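Vivid PAS protein VVD (Neurospora crassa, PDB 3D72) senses blue light through a flavin bound in its LOV-type PAS domain, forms a rapidly exchanging dimer when activated, and probably serves circadian signalling. Local coordinates at residues T61-A66 and F117-Q122; F75-D80 and S87-V92; S94-T99 and V110-V115. The protein carries 1 engineered substitution. All coordinates share one frame; numbering follows the deposited sequence.

Three contacts within one PAS domain illustrate how successive pieces of the chain build a cofactor pocket. Interaction 1 brackets the other two: it opens with 61-66 and ends with 117-122, while interaction 2 and then interaction 3 follow in series between. Interaction 2 is central, its centre about 14 Å from that of interaction 1 and about 12 Å from that of interaction 3; the outer two lie about 20 Å apart. F117 N probably hydrogen-bonds to L76 O, and V92 packs on I97 and V114. Strand 110-117, at one edge of the antiparallel sheet, runs from interaction 3 into interaction 1, and interactions 2 and 3 both touch the FAD; helix, loop and edge strand together wall its pocket.

Interaction 1: residues T61-A66 and F117-Q122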
loop_
_atom_site.group_PDB
_atom_site.type_symbol
_atom_site.label_atom_id
_atom_site.label_comp_id
_atom_site.label_asym_id
_atom_site.label_seq_id
_atom_site.Cartn_x
_atom_site.Cartn_y
_atom_site.Cartn_z
ATOM N N THR A 61 0.955 18.544 14.227
ATOM C CA THR A 61 0.907 19.996 14.070
ATOM C C THR A 61 -0.035 20.749 14.995
ATOM O O THR A 61 0.109 21.960 15.172
ATOM C CB THR A 61 0.553 20.379 12.613
ATOM O OG1 THR A 61 -0.781 19.949 12.307
ATOM C CG2 THR A 61 1.528 19.734 11.640
ATOM N N GLY A 62 -1.007 20.047 15.570
ATOM C CA GLY A 62 -1.955 20.685 16.468
ATOM C C GLY A 62 -3.132 21.351 15.775
ATOM O O GLY A 62 -3.998 21.930 16.435
ATOM N N TYR A 63 -3.157 21.288 14.446
ATOM C CA TYR A 63 -4.237 21.885 13.664
ATOM C C TYR A 63 -5.314 20.846 13.359
ATOM O O TYR A 63 -5.037 19.656 13.349
ATOM C CB TYR A 63 -3.692 22.447 12.345
ATOM C CG TYR A 63 -2.834 23.687 12.490
ATOM C CD1 TYR A 63 -1.439 23.604 12.563
ATOM C CD2 TYR A 63 -3.419 24.952 12.534
ATOM C CE1 TYR A 63 -0.655 24.752 12.663
ATOM C CE2 TYR A 63 -2.648 26.097 12.644
ATOM C CZ TYR A 63 -1.269 25.995 12.707
ATOM O OH TYR A 63 -0.517 27.147 12.806
ATOM N N SER A 64 -6.538 21.301 13.115
ATOM C CA SER A 64 -7.646 20.398 12.801
ATOM C C SER A 64 -7.806 20.262 11.288
ATOM O O SER A 64 -7.197 21.011 10.525
ATOM C CB SER A 64 -8.948 20.953 13.382
ATOM O OG SER A 64 -9.270 22.181 12.751
ATOM N N ASN A 65 -8.626 19.305 10.858
ATOM C CA ASN A 65 -8.875 19.109 9.433
ATOM C C ASN A 65 -9.396 20.400 8.810
ATOM O O ASN A 65 -8.950 20.806 7.735
ATOM C CB ASN A 65 -9.911 18.002 9.214
ATOM C CG ASN A 65 -9.299 16.726 8.682
ATOM O OD1 ASN A 65 -8.598 16.734 7.671
ATOM N ND2 ASN A 65 -9.569 15.614 9.358
ATOM N N ALA A 66 -10.342 21.043 9.491
ATOM C CA ALA A 66 -10.934 22.283 9.003
ATOM C C ALA A 66 -9.904 23.390 8.821
ATOM O O ALA A 66 -10.036 24.234 7.937
ATOM C CB ALA A 66 -12.024 22.747 9.962
ATOM N N PHE A 117 6.128 25.260 12.653
ATOM C CA PHE A 117 5.548 25.625 13.937
ATOM C C PHE A 117 4.175 24.990 14.121
ATOM O O PHE A 117 3.362 24.985 13.200
ATOM C CB PHE A 117 5.421 27.150 14.034
ATOM C CG PHE A 117 6.723 27.874 13.904
ATOM C CD1 PHE A 117 7.490 28.164 15.028
ATOM C CD2 PHE A 117 7.199 28.237 12.652
ATOM C CE1 PHE A 117 8.725 28.794 14.904
ATOM C CE2 PHE A 117 8.431 28.865 12.506
ATOM C CZ PHE A 117 9.200 29.150 13.647
ATOM N N LYS A 118 3.943 24.457 15.308
ATOM C CA LYS A 118 2.672 23.838 15.621
ATOM C C LYS A 118 1.686 24.978 15.870
ATOM O O LYS A 118 2.077 26.141 15.973
ATOM C CB LYS A 118 2.819 22.944 16.851
ATOM C CG LYS A 118 3.912 21.886 16.708
ATOM C CD LYS A 118 3.857 20.889 17.843
ATOM C CE LYS A 118 4.892 19.789 17.670
ATOM N NZ LYS A 118 4.727 18.728 18.703
ATOM N N LYS A 119 0.377 24.645 15.956
ATOM C CA LYS A 119 -0.660 25.643 16.168
ATOM C C LYS A 119 -0.407 26.536 17.381
ATOM O O LYS A 119 -0.688 27.737 17.348
ATOM C CB LYS A 119 -2.023 24.946 16.324
ATOM C CG LYS A 119 -3.217 25.891 16.540
ATOM C CD LYS A 119 -4.517 25.105 16.711
ATOM C CE LYS A 119 -5.681 26.013 17.087
ATOM N NZ LYS A 119 -5.891 27.081 16.075
ATOM N N ASN A 120 0.105 25.942 18.452
ATOM C CA ASN A 120 0.384 26.693 19.670
ATOM C C ASN A 120 1.687 27.481 19.578
ATOM O O ASN A 120 2.134 28.068 20.566
ATOM C CB ASN A 120 0.418 25.754 20.885
ATOM C CG ASN A 120 1.606 24.806 20.876
ATOM O OD1 ASN A 120 1.755 23.983 21.780
ATOM N ND2 ASN A 120 2.459 24.922 19.870
ATOM N N GLY A 121 2.298 27.483 18.397
ATOM C CA GLY A 121 3.534 28.223 18.198
ATOM C C GLY A 121 4.830 27.492 18.507
ATOM O O GLY A 121 5.910 28.073 18.370
ATOM N N GLN A 122 4.746 26.230 18.911
ATOM C CA GLN A 122 5.954 25.476 19.227
ATOM C C GLN A 122 6.787 25.188 17.983
ATOM O O GLN A 122 6.314 24.574 17.029
ATOM C CB GLN A 122 5.612 24.154 19.911
ATOM C CG GLN A 122 6.821 23.240 20.088
ATOM C CD GLN A 122 6.436 21.807 20.413
ATOM O OE1 GLN A 122 7.187 20.872 20.134
ATOM N NE2 GLN A 122 5.263 21.630 21.015
HETATM O O HOH W 1 2.014 26.996 11.924
HETATM O O HOH W 2 -1.381 29.009 14.712
#
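The backbone tie between 61-66 and 117-122 is a single hydrogen bond, from K119 N to T61 O (2.8 Å). It joins the last turn of helix 55-61 to a type I turn from K118 to G121, closed by G121 N to K118 O; K118 N to Q122 O then closes the loop. G62 leaves the helix with a positive phi of 84°, where a CB would jam against the T61 carbonyl oxygen and also crowd K119 CB.

Apolar contact centres on Y63. K119 CB sits 3.7 Å from the centroid of the Y63 ring and 6° off its normal, a CH-pi contact almost straight over the face. CG of K119 is anti to its backbone N (chi1 -179°), which carries the chain, extended as far as CE, past G62 O, with K119 CD 3.2 Å from that oxygen; it then bends at the last torsion toward a salt bridge with E67. F75 packs edge-to-face with the Y63 ring and, with K119 CB, probably limits its turning.

Water-mediated bonds hold the phenol oxygen in position. Y63 OH is 2.7 Å from one water, which probably donates to F117 O, and 2.8 Å from a second, which donates to K119 O. Together these contacts dock the hairpin turn between strands 110-117 and 123-134 against the end of a helix, two neighbouring elements of the PAS fold.

Interaction 2: residues F75-D80 and S87-V92. With FAD (flavin-adenine dinucleotide), chain C.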
loop_
_atom_site.group_PDB
_atom_site.type_symbol
_atom_site.label_atom_id
_atom_site.label_comp_id
_atom_site.label_asym_id
_atom_site.label_seq_id
_atom_site.Cartn_x
_atom_site.Cartn_y
_atom_site.Cartn_z
ATOM N N PHE A 75 1.846 27.283 5.384
ATOM C CA PHE A 75 1.413 27.982 6.598
ATOM C C PHE A 75 2.153 27.494 7.841
ATOM O O PHE A 75 2.221 28.200 8.836
ATOM C CB PHE A 75 -0.106 27.849 6.807
ATOM C CG PHE A 75 -0.560 26.471 7.201
ATOM C CD1 PHE A 75 -0.520 26.058 8.533
ATOM C CD2 PHE A 75 -1.046 25.584 6.240
ATOM C CE1 PHE A 75 -0.948 24.788 8.901
ATOM C CE2 PHE A 75 -1.476 24.309 6.605
ATOM C CZ PHE A 75 -1.431 23.910 7.932
ATOM N N LEU A 76 2.708 26.286 7.781
ATOM C CA LEU A 76 3.439 25.739 8.919
ATOM C C LEU A 76 4.765 26.467 9.127
ATOM O O LEU A 76 5.407 26.306 10.163
ATOM C CB LEU A 76 3.718 24.239 8.714
ATOM C CG LEU A 76 2.519 23.284 8.773
ATOM C CD1 LEU A 76 2.974 21.863 8.455
ATOM C CD2 LEU A 76 1.892 23.331 10.155
ATOM N N GLN A 77 5.175 27.265 8.146
ATOM C CA GLN A 77 6.444 27.972 8.245
ATOM C C GLN A 77 6.425 29.199 9.139
ATOM O O GLN A 77 7.455 29.841 9.330
ATOM C CB GLN A 77 6.937 28.326 6.844
ATOM C CG GLN A 77 7.443 27.098 6.086
ATOM C CD GLN A 77 7.319 27.234 4.591
ATOM O OE1 GLN A 77 7.339 28.345 4.048
ATOM N NE2 GLN A 77 7.207 26.094 3.901
ATOM N N SER A 78 5.262 29.502 9.701
ATOM C CA SER A 78 5.125 30.651 10.595
ATOM C C SER A 78 4.380 30.255 11.865
ATOM O O SER A 78 3.421 29.488 11.825
ATOM C CB SER A 78 4.373 31.783 9.897
ATOM O OG SER A 78 4.315 32.933 10.725
ATOM N N PRO A 79 4.808 30.784 13.023
ATOM C CA PRO A 79 4.131 30.440 14.273
ATOM C C PRO A 79 2.707 30.975 14.352
ATOM O O PRO A 79 1.930 30.571 15.214
ATOM C CB PRO A 79 5.048 31.038 15.341
ATOM C CG PRO A 79 5.682 32.192 14.640
ATOM C CD PRO A 79 5.983 31.638 13.270
ATOM N N ASP A 80 2.366 31.886 13.446
ATOM C CA ASP A 80 1.025 32.442 13.423
ATOM C C ASP A 80 0.265 31.870 12.230
ATOM O O ASP A 80 -0.869 32.262 11.942
ATOM C CB ASP A 80 1.082 33.978 13.376
ATOM C CG ASP A 80 1.917 34.508 12.227
ATOM O OD1 ASP A 80 2.418 35.650 12.335
ATOM O OD2 ASP A 80 2.065 33.797 11.213
ATOM N N SER A 87 6.714 35.359 -0.362
ATOM C CA SER A 87 7.254 36.154 0.736
ATOM C C SER A 87 8.581 35.612 1.247
ATOM O O SER A 87 8.865 34.416 1.143
ATOM C CB SER A 87 6.274 36.187 1.905
ATOM O OG SER A 87 6.295 34.953 2.597
ATOM N N THR A 88 9.396 36.500 1.812
ATOM C CA THR A 88 10.665 36.077 2.364
ATOM C C THR A 88 10.355 35.656 3.782
ATOM O O THR A 88 9.957 36.477 4.632
ATOM C CB THR A 88 11.704 37.210 2.361
ATOM O OG1 THR A 88 11.894 37.671 1.017
ATOM C CG2 THR A 88 13.036 36.703 2.892
ATOM N N ARG A 89 10.501 34.361 4.035
ATOM C CA ARG A 89 10.233 33.851 5.372
ATOM C C ARG A 89 11.194 34.388 6.344
ATOM O O ARG A 89 12.369 34.581 6.052
ATOM C CB ARG A 89 10.281 32.329 5.417
ATOM C CG ARG A 89 8.980 31.705 5.083
ATOM C CD ARG A 89 8.579 32.056 3.672
ATOM N NE ARG A 89 7.814 30.955 3.109
ATOM C CZ ARG A 89 7.445 30.857 1.841
ATOM N NH1 ARG A 89 6.757 29.799 1.446
ATOM N NH2 ARG A 89 7.753 31.808 0.973
ATOM N N LYS A 90 10.709 34.594 7.549
ATOM C CA LYS A 90 11.631 35.144 8.446
ATOM C C LYS A 90 12.184 34.137 9.450
ATOM O O LYS A 90 12.968 34.496 10.304
ATOM C CB LYS A 90 11.040 36.422 9.037
ATOM C CG LYS A 90 10.069 36.338 10.184
ATOM C CD LYS A 90 8.782 37.113 9.866
ATOM C CE LYS A 90 8.992 38.305 8.937
ATOM N NZ LYS A 90 7.695 38.924 8.560
ATOM N N TYR A 91 11.796 32.872 9.322
ATOM C CA TYR A 91 12.279 31.804 10.215
ATOM C C TYR A 91 12.729 30.585 9.426
ATOM O O TYR A 91 13.194 29.592 10.003
ATOM C CB TYR A 91 11.171 31.400 11.175
ATOM C CG TYR A 91 10.687 32.547 11.998
ATOM C CD1 TYR A 91 11.577 33.266 12.792
ATOM C CD2 TYR A 91 9.351 32.930 11.981
ATOM C CE1 TYR A 91 11.150 34.346 13.556
ATOM C CE2 TYR A 91 8.910 34.008 12.744
ATOM C CZ TYR A 91 9.814 34.712 13.529
ATOM O OH TYR A 91 9.387 35.773 14.287
ATOM N N VAL A 92 12.575 30.654 8.135
ATOM C CA VAL A 92 12.945 29.531 7.306
ATOM C C VAL A 92 13.997 29.828 6.278
ATOM O O VAL A 92 14.003 30.877 5.635
ATOM C CB VAL A 92 11.714 28.962 6.615
ATOM C CG1 VAL A 92 12.106 27.790 5.750
ATOM C CG2 VAL A 92 10.700 28.539 7.663
HETATM P PA FAD C . 7.743 30.569 -2.565
HETATM O O1A FAD C . 6.615 31.149 -1.786
HETATM O O2A FAD C . 7.890 30.990 -3.978
HETATM O O5B FAD C . 9.084 30.854 -1.766
HETATM C C5B FAD C . 10.391 30.460 -2.231
HETATM C C4B FAD C . 11.421 31.142 -1.336
HETATM O O4B FAD C . 12.718 30.795 -1.854
HETATM C C3B FAD C . 11.336 32.683 -1.287
HETATM O O3B FAD C . 11.245 33.220 0.007
HETATM C C2B FAD C . 12.562 33.178 -2.046
HETATM O O2B FAD C . 13.206 34.327 -1.562
HETATM C C1B FAD C . 13.493 31.966 -2.146
HETATM N N9A FAD C . 14.060 31.754 -3.465
HETATM C C8A FAD C . 13.396 31.523 -4.637
HETATM N N7A FAD C . 14.176 31.381 -5.683
HETATM C C5A FAD C . 15.448 31.557 -5.164
HETATM C C6A FAD C . 16.748 31.518 -5.783
HETATM N N6A FAD C . 16.898 31.307 -7.094
HETATM N N1A FAD C . 17.841 31.726 -4.995
HETATM C C2A FAD C . 17.653 31.942 -3.664
HETATM N N3A FAD C . 16.490 31.990 -2.975
HETATM C C4A FAD C . 15.395 31.787 -3.829
HETATM N N1 FAD C . 6.105 22.872 3.739
HETATM C C2 FAD C . 6.305 22.910 5.081
HETATM O O2 FAD C . 6.879 23.860 5.643
HETATM N N3 FAD C . 5.869 21.836 5.873
HETATM C C4 FAD C . 5.204 20.705 5.394
HETATM O O4 FAD C . 4.866 19.796 6.187
HETATM C C4X FAD C . 5.013 20.669 3.997
HETATM N N5 FAD C . 4.339 19.569 3.435
HETATM C C5X FAD C . 4.153 19.559 2.064
HETATM C C6 FAD C . 3.472 18.451 1.473
HETATM C C7 FAD C . 3.221 18.393 0.123
HETATM C C7M FAD C . 2.503 17.146 -0.411
HETATM C C8 FAD C . 3.593 19.467 -0.723
HETATM C C8M FAD C . 3.324 19.477 -2.214
HETATM C C9 FAD C . 4.288 20.593 -0.150
HETATM C C9A FAD C . 4.568 20.666 1.226
HETATM N N10 FAD C . 5.274 21.779 1.841
HETATM C C10 FAD C . 5.442 21.789 3.208
HETATM C "C1'" FAD C . 5.809 22.923 1.052
HETATM C "C2'" FAD C . 4.939 24.106 0.704
HETATM O "O2'" FAD C . 3.616 23.636 0.422
HETATM C "C3'" FAD C . 5.610 24.836 -0.484
HETATM O "O3'" FAD C . 5.683 23.935 -1.588
HETATM C "C4'" FAD C . 7.055 25.335 -0.150
HETATM O "O4'" FAD C . 6.985 26.325 0.859
HETATM C "C5'" FAD C . 7.794 25.897 -1.375
HETATM O "O5'" FAD C . 6.890 26.530 -2.294
HETATM P P FAD C . 6.377 28.021 -2.110
HETATM O O1P FAD C . 5.216 28.156 -2.993
HETATM O O2P FAD C . 6.144 28.320 -0.676
HETATM O O3P FAD C . 7.539 28.993 -2.639
HETATM O O HOH W 3 8.977 31.808 8.438
#
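In the FAD pocket of this LOV domain, Q77 and R89 meet as a side-chain pair that faces the cofactor. F75, L76 and Q77 are the last three residues of the NCRFLQ signature of LOV domains, and R89 comes from the loop that leads to helix 94-106. R89 takes hold of one atom side-on: its NE and NH1 both donate hydrogen bonds to Q77 OE1 (2.8 and 3.0 Å). The NH1 bond falls on a lone pair in the carbonyl plane, and the amide and guanidinium planes are only 27° apart.

Q77 CG stands beside the backbone N, anti to the carbonyl carbon (chi1 -73°), and the chain extends beyond it, bringing the amide between R89 and the flavin. With its oxygen fixed in this way, the amide turns NE2 to the cofactor. Q77 NE2 donates to FAD O2 at 2.9 Å and, almost straight at 176°, to the ribityl oxygen O4' at 3.1 Å. R89 meanwhile spans the diphosphate: NH1 reaches FAD O2P at 2.7 Å, and NH2 reaches FAD O1A at 3.1 Å while also donating to S87 O. The buried positive charge probably offsets part of the negative charge of the diphosphate.

Behind the polar pair, V92 CG2 packs 3.9 Å from Q77 CB. Nearer the surface, P79 CD touches the Y91 ring, and a water accepts a hydrogen bond from Y91 N and donates one to Q77 O. R74 and N116 also bond the cofactor. Glutamine and arginine thus form a polar wall of the LOV flavin pocket, here extended to hold the diphosphate of FAD.

Interaction 3: residues S94-T99 and V110-V115; sequences SNTINT and VQVEVV. With FAD (flavin-adenine dinucleotide), chain C.
T96 CG2 faces the strand at E113 O, 3.7 Å away, and V114 CB, 4.2 Å away. This methyl stands anti to its own backbone N (the OG1 torsion chi1 is -66°), a setting that turns it to the strand and leaves OG1 to a water, 2.7 Å off, that donates to E113 O. One helical turn on, T99 has the same conformation: its CG2 touches V110 CG2 at 3.8 Å and slides past V112 CG1, whereas its hydroxyl folds back to donate to N95 O. That carbonyl also accepts from T99 N, on the other face of its plane.

Helix 94-106 is the helix that leads into the edge strand 110-117 of the PAS sheet, the two short axes passing 9.0 Å apart and running 134° to one another. The helix also lines the FAD pocket: I97, whose CB points away from the strand, brings CG2 to 3.3 Å from FAD C5B.

N98 lays its amide flat over the adenine, with CG 3.3 Å from FAD N7A; an alanine here would keep CB near the ribose but is likely to lose the flat amide cover over the adenine and leave the base freer to shift. From the strand, V114 CG1 approaches FAD O2 to 3.9 Å.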
loop_
_atom_site.group_PDB
_atom_site.type_symbol
_atom_site.label_atom_id
_atom_site.label_comp_id
_atom_site.label_asym_id
_atom_site.label_seq_id
_atom_site.Cartn_x
_atom_site.Cartn_y
_atom_site.Cartn_z
ATOM N N SER A 94 15.747 30.235 3.147
ATOM C CA SER A 94 15.241 30.500 1.810
ATOM C C SER A 94 15.649 29.445 0.791
ATOM O O SER A 94 14.859 29.085 -0.079
ATOM C CB SER A 94 15.695 31.881 1.333
ATOM O OG SER A 94 14.957 32.905 1.977
ATOM N N ASN A 95 16.876 28.949 0.891
ATOM C CA ASN A 95 17.334 27.932 -0.046
ATOM C C ASN A 95 16.500 26.668 0.107
ATOM O O ASN A 95 16.223 25.970 -0.864
ATOM C CB ASN A 95 18.805 27.593 0.191
ATOM C CG ASN A 95 19.323 26.556 -0.790
ATOM O OD1 ASN A 95 19.380 26.801 -1.995
ATOM N ND2 ASN A 95 19.693 25.388 -0.275
ATOM N N THR A 96 16.105 26.377 1.339
ATOM C CA THR A 96 15.299 25.195 1.607
ATOM C C THR A 96 13.941 25.327 0.933
ATOM O O THR A 96 13.446 24.376 0.320
ATOM C CB THR A 96 15.105 25.005 3.127
ATOM O OG1 THR A 96 16.369 24.718 3.735
ATOM C CG2 THR A 96 14.131 23.865 3.427
ATOM N N ILE A 97 13.352 26.510 1.024
ATOM C CA ILE A 97 12.052 26.733 0.401
ATOM C C ILE A 97 12.160 26.666 -1.110
ATOM O O ILE A 97 11.292 26.087 -1.768
ATOM C CB ILE A 97 11.458 28.088 0.832
ATOM C CG1 ILE A 97 11.309 28.101 2.351
ATOM C CG2 ILE A 97 10.083 28.276 0.199
ATOM C CD1 ILE A 97 10.812 29.399 2.935
ATOM N N ASN A 98 13.218 27.213 -1.651
ATOM C CA ASN A 98 13.383 27.178 -3.096
ATOM C C ASN A 98 13.586 25.738 -3.566
ATOM O O ASN A 98 13.096 25.350 -4.625
ATOM C CB ASN A 98 14.556 28.048 -3.529
ATOM C CG ASN A 98 14.672 28.137 -5.022
ATOM O OD1 ASN A 98 13.719 28.507 -5.714
ATOM N ND2 ASN A 98 15.839 27.786 -5.540
ATOM N N THR A 99 14.296 24.946 -2.765
ATOM C CA THR A 99 14.534 23.547 -3.100
ATOM C C THR A 99 13.205 22.795 -3.205
ATOM O O THR A 99 12.989 22.021 -4.132
ATOM C CB THR A 99 15.427 22.862 -2.049
ATOM O OG1 THR A 99 16.758 23.373 -2.160
ATOM C CG2 THR A 99 15.445 21.352 -2.256
ATOM N N VAL A 110 11.744 14.888 -3.353
ATOM C CA VAL A 110 12.623 15.728 -2.556
ATOM C C VAL A 110 12.477 15.420 -1.072
ATOM O O VAL A 110 11.420 14.994 -0.608
ATOM C CB VAL A 110 12.336 17.226 -2.823
ATOM C CG1 VAL A 110 10.986 17.609 -2.254
ATOM C CG2 VAL A 110 13.445 18.090 -2.236
ATOM N N GLN A 111 13.559 15.636 -0.331
ATOM C CA GLN A 111 13.567 15.382 1.092
ATOM C C GLN A 111 14.348 16.528 1.715
ATOM O O GLN A 111 15.465 16.823 1.293
ATOM C CB GLN A 111 14.253 14.040 1.349
ATOM C CG GLN A 111 13.972 13.408 2.683
ATOM C CD GLN A 111 14.349 11.931 2.690
ATOM O OE1 GLN A 111 13.486 11.050 2.753
ATOM N NE2 GLN A 111 15.645 11.658 2.605
ATOM N N VAL A 112 13.751 17.189 2.700
ATOM C CA VAL A 112 14.409 18.316 3.353
ATOM C C VAL A 112 14.050 18.420 4.822
ATOM O O VAL A 112 13.144 17.750 5.302
ATOM C CB VAL A 112 14.014 19.667 2.692
ATOM C CG1 VAL A 112 14.295 19.630 1.200
ATOM C CG2 VAL A 112 12.542 19.970 2.959
ATOM N N GLU A 113 14.815 19.232 5.548
ATOM C CA GLU A 113 14.521 19.505 6.941
ATOM C C GLU A 113 14.094 20.965 6.899
ATOM O O GLU A 113 14.817 21.812 6.371
ATOM C CB GLU A 113 15.750 19.350 7.834
ATOM C CG GLU A 113 16.128 17.918 8.135
ATOM C CD GLU A 113 16.882 17.809 9.439
ATOM O OE1 GLU A 113 17.727 18.689 9.691
ATOM O OE2 GLU A 113 16.631 16.854 10.205
ATOM N N VAL A 114 12.916 21.259 7.426
ATOM C CA VAL A 114 12.424 22.626 7.408
ATOM C C VAL A 114 11.857 23.019 8.758
ATOM O O VAL A 114 11.194 22.228 9.425
ATOM C CB VAL A 114 11.330 22.812 6.312
ATOM C CG1 VAL A 114 10.140 21.916 6.591
ATOM C CG2 VAL A 114 10.889 24.273 6.256
ATOM N N VAL A 115 12.141 24.246 9.176
ATOM C CA VAL A 115 11.622 24.722 10.441
ATOM C C VAL A 115 10.130 24.978 10.275
ATOM O O VAL A 115 9.717 25.672 9.350
ATOM C CB VAL A 115 12.321 26.024 10.884
ATOM C CG1 VAL A 115 11.627 26.594 12.111
ATOM C CG2 VAL A 115 13.781 25.737 11.200
HETATM P PA FAD C . 7.743 30.569 -2.565
HETATM O O1A FAD C . 6.615 31.149 -1.786
HETATM O O2A FAD C . 7.890 30.990 -3.978
HETATM O O5B FAD C . 9.084 30.854 -1.766
HETATM C C5B FAD C . 10.391 30.460 -2.231
HETATM C C4B FAD C . 11.421 31.142 -1.336
HETATM O O4B FAD C . 12.718 30.795 -1.854
HETATM C C3B FAD C . 11.336 32.683 -1.287
HETATM O O3B FAD C . 11.245 33.220 0.007
HETATM C C2B FAD C . 12.562 33.178 -2.046
HETATM O O2B FAD C . 13.206 34.327 -1.562
HETATM C C1B FAD C . 13.493 31.966 -2.146
HETATM N N9A FAD C . 14.060 31.754 -3.465
HETATM C C8A FAD C . 13.396 31.523 -4.637
HETATM N N7A FAD C . 14.176 31.381 -5.683
HETATM C C5A FAD C . 15.448 31.557 -5.164
HETATM C C6A FAD C . 16.748 31.518 -5.783
HETATM N N6A FAD C . 16.898 31.307 -7.094
HETATM N N1A FAD C . 17.841 31.726 -4.995
HETATM C C2A FAD C . 17.653 31.942 -3.664
HETATM N N3A FAD C . 16.490 31.990 -2.975
HETATM C C4A FAD C . 15.395 31.787 -3.829
HETATM N N1 FAD C . 6.105 22.872 3.739
HETATM C C2 FAD C . 6.305 22.910 5.081
HETATM O O2 FAD C . 6.879 23.860 5.643
HETATM N N3 FAD C . 5.869 21.836 5.873
HETATM C C4 FAD C . 5.204 20.705 5.394
HETATM O O4 FAD C . 4.866 19.796 6.187
HETATM C C4X FAD C . 5.013 20.669 3.997
HETATM N N5 FAD C . 4.339 19.569 3.435
HETATM C C5X FAD C . 4.153 19.559 2.064
HETATM C C6 FAD C . 3.472 18.451 1.473
HETATM C C7 FAD C . 3.221 18.393 0.123
HETATM C C7M FAD C . 2.503 17.146 -0.411
HETATM C C8 FAD C . 3.593 19.467 -0.723
HETATM C C8M FAD C . 3.324 19.477 -2.214
HETATM C C9 FAD C . 4.288 20.593 -0.150
HETATM C C9A FAD C . 4.568 20.666 1.226
HETATM N N10 FAD C . 5.274 21.779 1.841
HETATM C C10 FAD C . 5.442 21.789 3.208
HETATM C "C1'" FAD C . 5.809 22.923 1.052
HETATM C "C2'" FAD C . 4.939 24.106 0.704
HETATM O "O2'" FAD C . 3.616 23.636 0.422
HETATM C "C3'" FAD C . 5.610 24.836 -0.484
HETATM O "O3'" FAD C . 5.683 23.935 -1.588
HETATM C "C4'" FAD C . 7.055 25.335 -0.150
HETATM O "O4'" FAD C . 6.985 26.325 0.859
HETATM C "C5'" FAD C . 7.794 25.897 -1.375
HETATM O "O5'" FAD C . 6.890 26.530 -2.294
HETATM P P FAD C . 6.377 28.021 -2.110
HETATM O O1P FAD C . 5.216 28.156 -2.993
HETATM O O2P FAD C . 6.144 28.320 -0.676
HETATM O O3P FAD C . 7.539 28.993 -2.639
HETATM O O HOH W 4 16.212 24.349 6.447
#